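Local coordinates for protein antitoxin RelF (Mycobacterium tuberculosis, PDB 3G5O) that neutralises the toxin RelG by binding it and, together with that toxin, binds DNA and represses its own promoter, at residues R9-I13 with S14-G18; V45-A49 with D50-S54; P65-R68 with E69-E73. All blocks are in the same frame, centred on the assembly; numbering follows the deposited sequence.

All three contacts sit where a helix begins, and in each the carbonyl before the first helical residue accepts a bond from the first turn. Contacts 1 and 2 both lead out of strands of one sheet, 8-12 and 41-48, with centres about 18 Å apart; contact 3 opens helix 67-80, which follows helix 49-62 of contact 2. Contact 2 is the buried one, with valine against tryptophan and glutamates that reach the toxin. Contact 1 is partly buried and mixes leucine-isoleucine packing with threonine and serine at its margin. Contact 3 lies at the surface, about 42 Å from contact 1 between centres, and adds a water-linked polar cluster. Each also touches the second antitoxin subunit.

Contact 1 (R9-I13 with S14-G18); sequences RILPI and STIKG
Leu-11 meets the short helix 13-16 with both of its methyls. CD1 lies 3.7 Å from CD1 of Ile-16, and CD2 reaches CG2 of Thr-15, Leu-11 crossing each at about a right angle. Ile-16 can answer because its CG1 stands opposite its own carbonyl carbon (chi1 -49°) and carries CD1 back to the strand; Phe-23 of helix 20-28 touches both Leu-11 and Ile-16, so branched and long apolar chains suit this corner. At Pro-12, the N-cap residue, CG of the pyrrolidine ring comes 3.2 Å from OG1 of Thr-15, a van der Waals approach to the hydroxyl. The proline ring restrains phi to a value compatible with both the strand and the turn into the helix. Its carbonyl O takes two weak bonds, from N of Thr-15 at 3.0 Å and from N of Ile-16 at 3.4 Å. This is a direct strand-to-helix turn at the end of strand 8-12, outermost within this chain, which runs parallel to strand 33-38 in the antitoxin's sheet. Ile-13 then starts the helix. Its carbonyl O receives the straighter bond of the turn, from N of Lys-17 at 3.0 Å with an N-H...O angle of 163°, and a weak one from N of Ile-16. The buried side chain leans away onto Ile-36 and onto Asn-21 of the second subunit, while its CG2 methyl is brushed by Lys-17, whose chain bends at its last torsion (chi4 85°) and brings NZ within 3.4 Å of CG2.

Contact 2 (V45-A49 with D50-S54); sequences VLVGA and DEWES
A tight strand-to-helix junction joins strand 41-48 to helix 49-62; the axes of strand 45-48 and helix 50-54 are at 92° and pass 6.2 Å apart. Val-47, the last side chain before the turn, directs its CG2 methyl obliquely at the ring of Trp-52, 4.0 Å from CE3. The indole reaches this position because CG lies opposite the backbone N (chi1 179°), and a beta-branched valine fills the strand side compactly. Gly-48 is the N-cap; its carbonyl O accepts the N-H of Trp-52 at 2.9 Å, the donor tilted 27° from the carbonyl plane. One residue on, the O of Ala-49 takes N of Glu-53 at 3.0 Å. Small Ala-49 suits the buried first turn, and it packs on Pro-42 of the second subunit. The same subunit's strand pairs antiparallel with residues 45-48, and its own Trp-52 packs on Val-45 and Val-47. Glu-51 and Glu-53 turn their carboxylates elsewhere, forming salt bridges with Arg-61 and Arg-71 of the toxin chain, Rv2866. The arrangement is thus the junction at which the dimeric N-terminal sheet of a Phd/YefM antitoxin passes into the helix that contacts the toxin.

Contact 3 (P65-R68 with E69-E73); sequences PGIR and ESIAE
Ile-67 lies alongside Ile-71 one turn further on, both pointing the same way, with CG1 of Ile-67 4.0 Å from CD1 of Ile-71. Their apolar strip suits its neighbours: Trp-61 of helix 49-62 and Leu-78 of the toxin chain press on Ile-67, and Leu-64 of that toxin chain on Ile-71. The O of Gly-66, the N-cap, accepts N of Ser-70 at 2.9 Å, nearly straight at an N-H...O angle of 161°, and a weak bond from OG of Ser-70 at 3.3 Å; the stronger partner of OG is NH1 of Arg-92 of the toxin chain. Gly-66 has a positive phi, 64°, which glycine adopts with little strain. Further bonds run from N of Ile-71 to O of Ile-67 and from N of Ala-72 to O of Arg-68. On the opposite flank Glu-69 folds back at chi2 (87°), bringing OE1 3.4 Å from CA of Gly-66. One water accepts from N of Arg-68 at 3.0 Å and from NH1 at the edge of the same guanidinium, and donates to OE1 of Glu-69 at 3.1 Å. NE of the extended Arg-68 forms a salt bridge with Glu-63 of the toxin chain, and NH2 a hydrogen bond to Leu-62 O of the second subunit. Glu-63 is thus the direct counter-charge; Glu-69 is linked through water, so its effect on the guanidinium is probably modest.

Contact 1 (R9-I13 with S14-G18)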
# COMPACT_ATOMS: atom_id res chain seq x y z
N ARG A 9 15.55 3.84 12.72
CA ARG A 9 16.61 3.17 13.45
C ARG A 9 16.66 1.64 13.24
O ARG A 9 15.64 0.97 13.18
CB ARG A 9 16.52 3.51 14.94
CG ARG A 9 16.52 5.04 15.28
CD ARG A 9 17.95 5.60 15.40
NE ARG A 9 17.98 7.02 15.79
CZ ARG A 9 18.03 8.04 14.92
NH1 ARG A 9 18.04 7.81 13.62
NH2 ARG A 9 18.07 9.29 15.36
N ILE A 10 17.88 1.11 13.14
CA ILE A 10 18.12 -0.31 13.06
C ILE A 10 18.83 -0.69 14.34
O ILE A 10 19.90 -0.19 14.64
CB ILE A 10 18.97 -0.65 11.82
CG1 ILE A 10 18.28 -0.16 10.54
CG2 ILE A 10 19.25 -2.14 11.76
CD1 ILE A 10 19.17 -0.15 9.26
N LEU A 11 18.21 -1.58 15.11
CA LEU A 11 18.65 -1.86 16.46
C LEU A 11 18.68 -3.34 16.79
O LEU A 11 17.79 -4.08 16.38
CB LEU A 11 17.76 -1.14 17.48
CG LEU A 11 17.87 0.38 17.64
CD1 LEU A 11 16.83 0.81 18.63
CD2 LEU A 11 19.27 0.84 18.14
N PRO A 12 19.70 -3.76 17.56
CA PRO A 12 19.70 -5.15 18.04
C PRO A 12 18.63 -5.35 19.10
O PRO A 12 18.27 -4.42 19.80
CB PRO A 12 21.10 -5.33 18.65
CG PRO A 12 21.63 -3.93 18.88
CD PRO A 12 20.96 -3.03 17.88
N ILE A 13 18.14 -6.58 19.20
CA ILE A 13 17.11 -6.94 20.15
C ILE A 13 17.57 -6.68 21.59
O ILE A 13 16.76 -6.28 22.43
CB ILE A 13 16.68 -8.41 19.91
CG1 ILE A 13 15.19 -8.61 20.18
CG2 ILE A 13 17.56 -9.40 20.67
CD1 ILE A 13 14.70 -10.01 19.75
N SER A 14 18.88 -6.87 21.86
CA SER A 14 19.47 -6.55 23.18
C SER A 14 19.30 -5.09 23.59
O SER A 14 19.14 -4.79 24.77
CB SER A 14 20.95 -6.95 23.25
OG SER A 14 21.72 -6.22 22.30
N THR A 15 19.32 -4.18 22.63
CA THR A 15 19.09 -2.78 22.92
C THR A 15 17.63 -2.54 23.28
O THR A 15 17.33 -1.68 24.11
CB THR A 15 19.53 -1.90 21.73
OG1 THR A 15 20.92 -2.15 21.45
CG2 THR A 15 19.33 -0.41 22.02
N ILE A 16 16.72 -3.30 22.66
CA ILE A 16 15.28 -3.14 22.94
C ILE A 16 14.88 -3.70 24.32
O ILE A 16 14.16 -3.04 25.07
CB ILE A 16 14.36 -3.73 21.82
CG1 ILE A 16 14.79 -3.25 20.42
CG2 ILE A 16 12.89 -3.38 22.07
CD1 ILE A 16 14.63 -1.77 20.17
N LYS A 17 15.35 -4.90 24.63
CA LYS A 17 14.98 -5.62 25.86
C LYS A 17 15.18 -4.77 27.12
O LYS A 17 16.28 -4.27 27.37
CB LYS A 17 15.79 -6.91 26.00
CG LYS A 17 15.60 -7.98 24.90
CD LYS A 17 16.01 -9.37 25.44
CE LYS A 17 16.51 -10.30 24.33
NZ LYS A 17 17.97 -10.10 24.02
N GLY A 18 14.13 -4.64 27.91
CA GLY A 18 14.22 -3.88 29.17
C GLY A 18 13.78 -2.43 29.03
O GLY A 18 13.39 -1.80 30.04

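Contact 2 (V45-A49 with D50-S54)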
# COMPACT_ATOMS: atom_id res chain seq x y z
N VAL A 45 10.02 -5.50 12.29
CA VAL A 45 9.93 -4.06 12.26
C VAL A 45 8.84 -3.67 13.25
O VAL A 45 7.76 -4.31 13.32
CB VAL A 45 9.59 -3.55 10.81
CG1 VAL A 45 9.32 -2.06 10.84
CG2 VAL A 45 10.74 -3.84 9.85
N LEU A 46 9.12 -2.62 14.02
CA LEU A 46 8.12 -2.05 14.92
C LEU A 46 7.73 -0.64 14.48
O LEU A 46 8.61 0.19 14.26
CB LEU A 46 8.67 -2.03 16.37
CG LEU A 46 7.73 -1.70 17.52
CD1 LEU A 46 6.83 -2.89 17.87
CD2 LEU A 46 8.56 -1.30 18.76
N VAL A 47 6.42 -0.38 14.38
CA VAL A 47 5.91 0.96 14.05
C VAL A 47 4.71 1.29 14.92
O VAL A 47 4.15 0.41 15.54
CB VAL A 47 5.47 1.08 12.54
CG1 VAL A 47 6.66 0.92 11.66
CG2 VAL A 47 4.40 0.04 12.20
N GLY A 48 4.30 2.56 14.96
CA GLY A 48 3.13 2.97 15.75
C GLY A 48 1.88 2.28 15.20
O GLY A 48 1.82 1.96 13.98
N ALA A 49 0.90 2.04 16.06
CA ALA A 49 -0.39 1.57 15.58
C ALA A 49 -1.07 2.55 14.60
O ALA A 49 -1.67 2.11 13.58
CB ALA A 49 -1.34 1.24 16.78
N ASP A 50 -1.03 3.85 14.91
CA ASP A 50 -1.57 4.87 14.02
C ASP A 50 -0.79 4.86 12.70
O ASP A 50 -1.38 4.93 11.62
CB ASP A 50 -1.51 6.26 14.65
CG ASP A 50 -2.45 6.42 15.83
OD1 ASP A 50 -3.43 5.64 15.96
OD2 ASP A 50 -2.22 7.35 16.62
N GLU A 51 0.54 4.78 12.79
CA GLU A 51 1.36 4.67 11.58
C GLU A 51 0.98 3.45 10.70
O GLU A 51 0.91 3.55 9.46
CB GLU A 51 2.87 4.70 11.89
CG GLU A 51 3.75 4.93 10.65
CD GLU A 51 3.37 6.23 9.89
OE1 GLU A 51 2.78 7.17 10.49
OE2 GLU A 51 3.64 6.32 8.70
N TRP A 52 0.71 2.32 11.34
CA TRP A 52 0.32 1.11 10.63
C TRP A 52 -1.02 1.34 9.89
O TRP A 52 -1.14 1.02 8.72
CB TRP A 52 0.19 -0.06 11.61
CG TRP A 52 -0.23 -1.33 10.92
CD1 TRP A 52 -1.49 -1.89 10.90
CD2 TRP A 52 0.60 -2.15 10.13
NE1 TRP A 52 -1.46 -3.04 10.14
CE2 TRP A 52 -0.19 -3.23 9.68
CE3 TRP A 52 1.96 -2.08 9.77
CZ2 TRP A 52 0.33 -4.25 8.86
CZ3 TRP A 52 2.49 -3.13 8.97
CH2 TRP A 52 1.66 -4.20 8.53
N GLU A 53 -1.97 1.97 10.56
CA GLU A 53 -3.25 2.36 9.94
C GLU A 53 -3.05 3.33 8.74
O GLU A 53 -3.62 3.11 7.66
CB GLU A 53 -4.14 3.02 10.99
CG GLU A 53 -5.00 2.05 11.72
CD GLU A 53 -6.01 1.41 10.74
OE1 GLU A 53 -6.83 2.14 10.13
OE2 GLU A 53 -5.93 0.18 10.53
N SER A 54 -2.27 4.39 8.94
CA SER A 54 -1.90 5.31 7.85
C SER A 54 -1.38 4.58 6.61
O SER A 54 -1.81 4.84 5.46
CB SER A 54 -0.86 6.32 8.33
OG SER A 54 -1.48 7.29 9.17

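Contact 3 (P65-R68 with E69-E73)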
# COMPACT_ATOMS: atom_id res chain seq x y z
N PRO A 65 -9.11 3.24 -8.89
CA PRO A 65 -9.01 3.77 -10.26
C PRO A 65 -9.21 5.28 -10.28
O PRO A 65 -10.11 5.79 -9.57
CB PRO A 65 -10.16 3.08 -11.03
CG PRO A 65 -11.08 2.50 -10.00
CD PRO A 65 -10.29 2.37 -8.66
N GLY A 66 -8.38 5.98 -11.05
CA GLY A 66 -8.50 7.43 -11.22
C GLY A 66 -8.29 8.19 -9.92
O GLY A 66 -8.81 9.32 -9.78
N ILE A 67 -7.59 7.59 -8.96
CA ILE A 67 -7.36 8.26 -7.65
C ILE A 67 -6.69 9.63 -7.79
O ILE A 67 -7.17 10.62 -7.22
CB ILE A 67 -6.67 7.33 -6.54
CG1 ILE A 67 -6.67 8.05 -5.17
CG2 ILE A 67 -5.26 6.92 -6.94
CD1 ILE A 67 -8.09 8.47 -4.71
N ARG A 68 -5.60 9.73 -8.57
CA ARG A 68 -4.89 11.01 -8.64
C ARG A 68 -5.70 12.13 -9.34
O ARG A 68 -5.68 13.30 -8.90
CB ARG A 68 -3.52 10.83 -9.31
CG ARG A 68 -2.55 9.99 -8.49
CD ARG A 68 -1.44 9.40 -9.40
NE ARG A 68 -0.53 8.56 -8.63
CZ ARG A 68 -0.73 7.27 -8.39
NH1 ARG A 68 -1.81 6.68 -8.87
NH2 ARG A 68 0.17 6.58 -7.68
N GLU A 69 -6.40 11.73 -10.40
CA GLU A 69 -7.33 12.57 -11.17
C GLU A 69 -8.50 13.05 -10.32
O GLU A 69 -8.88 14.22 -10.41
CB GLU A 69 -7.86 11.82 -12.41
CG GLU A 69 -6.75 11.50 -13.48
CD GLU A 69 -5.97 10.16 -13.24
OE1 GLU A 69 -5.96 9.57 -12.13
OE2 GLU A 69 -5.34 9.67 -14.21
N SER A 70 -9.05 12.15 -9.48
CA SER A 70 -10.05 12.47 -8.47
C SER A 70 -9.59 13.58 -7.55
O SER A 70 -10.33 14.53 -7.27
CB SER A 70 -10.33 11.25 -7.55
OG SER A 70 -11.37 10.48 -8.08
N ILE A 71 -8.38 13.41 -7.01
CA ILE A 71 -7.84 14.36 -6.05
C ILE A 71 -7.56 15.72 -6.69
O ILE A 71 -7.87 16.75 -6.12
CB ILE A 71 -6.57 13.81 -5.38
CG1 ILE A 71 -6.94 12.63 -4.46
CG2 ILE A 71 -5.89 14.85 -4.54
CD1 ILE A 71 -5.73 11.78 -4.16
N ALA A 72 -7.06 15.70 -7.92
CA ALA A 72 -6.81 16.93 -8.64
C ALA A 72 -8.13 17.67 -8.94
O ALA A 72 -8.18 18.88 -8.79
CB ALA A 72 -5.96 16.68 -9.95
N GLU A 73 -9.18 16.95 -9.31
CA GLU A 73 -10.50 17.54 -9.55
C GLU A 73 -11.13 18.09 -8.26
O GLU A 73 -11.68 19.19 -8.22
CB GLU A 73 -11.44 16.52 -10.19
CG GLU A 73 -11.24 16.28 -11.69
CD GLU A 73 -12.28 15.30 -12.28
OE1 GLU A 73 -13.51 15.54 -12.13
OE2 GLU A 73 -11.85 14.29 -12.90
O HOH W 1 -4.26 7.72 -10.37